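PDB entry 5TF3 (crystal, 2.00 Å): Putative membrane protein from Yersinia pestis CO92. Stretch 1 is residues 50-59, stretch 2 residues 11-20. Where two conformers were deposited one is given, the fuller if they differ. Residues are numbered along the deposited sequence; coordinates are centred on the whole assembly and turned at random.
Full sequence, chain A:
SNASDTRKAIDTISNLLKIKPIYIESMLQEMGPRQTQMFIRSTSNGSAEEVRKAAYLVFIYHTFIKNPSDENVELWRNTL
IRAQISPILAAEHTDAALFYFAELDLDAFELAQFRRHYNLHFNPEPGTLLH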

# COMPACT_ATOMS: atom_id res chain seq x y z
N GLU A 50 3.58 10.66 5.46
CA GLU A 50 3.22 9.39 6.10
C GLU A 50 1.99 8.77 5.45
O GLU A 50 1.84 7.54 5.44
CB GLU A 50 2.99 9.60 7.59
CG GLU A 50 2.86 8.31 8.40
CD GLU A 50 4.17 7.56 8.54
OE1 GLU A 50 5.24 8.15 8.27
OE2 GLU A 50 4.14 6.37 8.91
N VAL A 51 1.09 9.60 4.92
CA VAL A 51 -0.06 9.09 4.19
C VAL A 51 0.38 8.47 2.87
O VAL A 51 -0.17 7.45 2.43
CB VAL A 51 -1.08 10.23 3.98
CG1 VAL A 51 -2.26 9.76 3.16
CG2 VAL A 51 -1.53 10.77 5.34
N ARG A 52 1.39 9.06 2.22
CA ARG A 52 1.87 8.51 0.96
C ARG A 52 2.50 7.14 1.16
O ARG A 52 2.34 6.24 0.32
CB ARG A 52 2.85 9.48 0.30
CG ARG A 52 2.24 10.85 0.01
CD ARG A 52 3.25 11.87 -0.51
NE ARG A 52 3.32 11.89 -1.97
CZ ARG A 52 4.34 11.41 -2.68
NH1 ARG A 52 5.38 10.86 -2.07
NH2 ARG A 52 4.31 11.48 -4.01
N LYS A 53 3.20 6.94 2.28
CA LYS A 53 3.70 5.61 2.61
C LYS A 53 2.55 4.61 2.71
O LYS A 53 2.67 3.47 2.24
CB LYS A 53 4.48 5.66 3.93
CG LYS A 53 5.79 6.42 3.85
CD LYS A 53 6.98 5.46 3.85
CE LYS A 53 8.32 6.20 3.94
NZ LYS A 53 8.84 6.66 2.61
N ALA A 54 1.43 5.03 3.29
CA ALA A 54 0.28 4.14 3.42
C ALA A 54 -0.28 3.76 2.06
O ALA A 54 -0.86 2.67 1.91
CB ALA A 54 -0.79 4.81 4.28
N ALA A 55 -0.12 4.62 1.06
CA ALA A 55 -0.57 4.28 -0.29
C ALA A 55 0.14 3.03 -0.80
O ALA A 55 -0.46 2.20 -1.49
CB ALA A 55 -0.33 5.45 -1.24
N TYR A 56 1.42 2.86 -0.45
CA TYR A 56 2.13 1.68 -0.89
C TYR A 56 1.66 0.42 -0.19
O TYR A 56 1.76 -0.68 -0.76
CB TYR A 56 3.64 1.88 -0.70
CG TYR A 56 4.22 2.89 -1.65
CD1 TYR A 56 4.46 2.57 -2.98
CD2 TYR A 56 4.52 4.17 -1.22
CE1 TYR A 56 5.01 3.51 -3.85
CE2 TYR A 56 5.06 5.11 -2.08
CZ TYR A 56 5.30 4.77 -3.39
OH TYR A 56 5.84 5.71 -4.23
N LEU A 57 1.16 0.53 1.06
CA LEU A 57 0.59 -0.65 1.72
C LEU A 57 -0.72 -1.06 1.06
O LEU A 57 -1.00 -2.26 0.94
CB LEU A 57 0.35 -0.37 3.21
CG LEU A 57 1.55 -0.46 4.14
CD1 LEU A 57 1.09 -0.17 5.54
CD2 LEU A 57 2.18 -1.83 4.07
N VAL A 58 -1.54 -0.08 0.69
CA VAL A 58 -2.75 -0.35 -0.09
C VAL A 58 -2.39 -1.10 -1.37
O VAL A 58 -3.01 -2.12 -1.71
CB VAL A 58 -3.48 0.98 -0.40
CG1 VAL A 58 -4.67 0.76 -1.32
CG2 VAL A 58 -3.94 1.62 0.91
N PHE A 59 -1.39 -0.61 -2.10
CA PHE A 59 -0.94 -1.29 -3.32
C PHE A 59 -0.52 -2.73 -3.03
O PHE A 59 -0.99 -3.67 -3.68
CB PHE A 59 0.21 -0.50 -3.94
CG PHE A 59 0.87 -1.18 -5.11
CD1 PHE A 59 1.94 -2.05 -4.93
CD2 PHE A 59 0.44 -0.92 -6.41
CE1 PHE A 59 2.55 -2.68 -6.00
CE2 PHE A 59 1.05 -1.53 -7.50
CZ PHE A 59 2.11 -2.42 -7.29
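Stretch 2 (11-20) DTISNLLKIK

Residues 11-17 form the last turns of a helix that lies across the helix of residues 50-59. The two axes approach to 9.7 Å, and their N-to-C directions differ by 78°, so the helices cross almost at right angles and touch over a short patch. No hydrogen bond links them; the fit is one of apolar shape.

The backbones come nearest at V51 and I13, with CA to CA 6.3 Å. V51 is the main bump of the first helix. Both its methyls touch T12 CG2, CG2 at 3.6 Å and CG1 at 3.7 Å, and CG1 also lies 3.7 Å from L16 CD2 and 4.3 Å from I13 CG1, so the β-branched side chain is wedged among three residues of stretch 2. T12 suits a partly exposed position: its methyl joins the contact and its hydroxyl is hydrogen-bonded elsewhere in the structure.

One turn on, small side chains leave hollows. A54 CB receives I13 CD1 at 3.8 Å, and A55 CB receives L17 CD2 at 4.0 Å. L16 is the long bump of stretch 2: its CD2 also lies 4.1 Å from R52 CA and 4.4 Å from A55 CB. V58 then fills the next space, its CG2 3.9 Å from I13 CG2 and its CG1 3.9 Å from L17 CD1.

At K18 phi turns positive and the helix ends. The chain becomes extended at I19, whose CD1 still reaches V58 CG1 at 4.4 Å.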

# COMPACT_ATOMS: atom_id res chain seq x y z
N ASP A 11 -10.44 8.04 5.60
CA ASP A 11 -10.77 9.15 4.71
C ASP A 11 -9.53 9.73 4.04
O ASP A 11 -9.54 9.99 2.83
CB ASP A 11 -11.53 10.22 5.48
CG ASP A 11 -12.92 9.75 5.92
OD1 ASP A 11 -13.49 8.85 5.26
OD2 ASP A 11 -13.43 10.28 6.93
N THR A 12 -8.46 9.94 4.80
CA THR A 12 -7.26 10.56 4.25
C THR A 12 -6.65 9.71 3.14
O THR A 12 -6.29 10.23 2.08
CB THR A 12 -6.24 10.82 5.37
OG1 THR A 12 -6.86 11.59 6.41
CG2 THR A 12 -5.05 11.58 4.83
N ILE A 13 -6.52 8.40 3.37
CA ILE A 13 -5.93 7.53 2.35
C ILE A 13 -6.85 7.39 1.15
O ILE A 13 -6.40 7.44 -0.01
CB ILE A 13 -5.56 6.15 2.92
CG1 ILE A 13 -4.59 6.29 4.08
CG2 ILE A 13 -4.89 5.31 1.84
CD1 ILE A 13 -4.53 5.03 4.92
N SER A 14 -8.15 7.20 1.38
CA SER A 14 -9.04 7.05 0.23
C SER A 14 -9.11 8.34 -0.59
O SER A 14 -9.17 8.30 -1.82
CB SER A 14 -10.42 6.57 0.68
OG SER A 14 -10.99 7.47 1.60
N ASN A 15 -9.10 9.50 0.08
CA ASN A 15 -9.10 10.76 -0.64
C ASN A 15 -7.81 10.93 -1.45
O ASN A 15 -7.85 11.43 -2.59
CB ASN A 15 -9.27 11.94 0.32
CG ASN A 15 -10.69 12.06 0.86
OD1 ASN A 15 -11.65 11.64 0.21
ND2 ASN A 15 -10.83 12.64 2.05
N LEU A 16 -6.67 10.53 -0.89
CA LEU A 16 -5.40 10.64 -1.61
C LEU A 16 -5.42 9.80 -2.88
O LEU A 16 -5.06 10.28 -3.96
CB LEU A 16 -4.24 10.21 -0.72
CG LEU A 16 -2.88 10.09 -1.41
CD1 LEU A 16 -2.43 11.45 -1.93
CD2 LEU A 16 -1.83 9.51 -0.46
N LEU A 17 -5.84 8.55 -2.77
CA LEU A 17 -5.89 7.67 -3.92
C LEU A 17 -7.14 7.85 -4.79
O LEU A 17 -7.18 7.31 -5.91
CB LEU A 17 -5.80 6.22 -3.44
CG LEU A 17 -4.44 5.90 -2.81
CD1 LEU A 17 -4.48 4.49 -2.26
CD2 LEU A 17 -3.34 6.06 -3.85
N LYS A 18 -8.14 8.60 -4.30
CA LYS A 18 -9.42 8.79 -5.00
C LYS A 18 -10.10 7.45 -5.29
O LYS A 18 -10.50 7.17 -6.42
CB LYS A 18 -9.26 9.59 -6.29
CG LYS A 18 -8.57 10.93 -6.14
CD LYS A 18 -9.44 11.91 -5.38
CE LYS A 18 -8.76 13.26 -5.23
NZ LYS A 18 -9.32 14.00 -4.05
N ILE A 19 -10.22 6.61 -4.26
CA ILE A 19 -10.89 5.32 -4.36
C ILE A 19 -11.88 5.25 -3.21
O ILE A 19 -11.81 6.02 -2.25
CB ILE A 19 -9.91 4.12 -4.34
CG1 ILE A 19 -9.17 4.04 -2.99
CG2 ILE A 19 -8.88 4.22 -5.49
CD1 ILE A 19 -8.07 3.02 -2.95
N LYS A 20 -12.83 4.33 -3.33
CA LYS A 20 -13.85 4.19 -2.30
C LYS A 20 -13.23 3.69 -0.99
O LYS A 20 -12.28 2.91 -1.00
CB LYS A 20 -14.94 3.23 -2.75
CG LYS A 20 -15.81 3.74 -3.89
CD LYS A 20 -16.87 2.72 -4.28
CE LYS A 20 -17.98 3.37 -5.12
NZ LYS A 20 -19.08 2.39 -5.38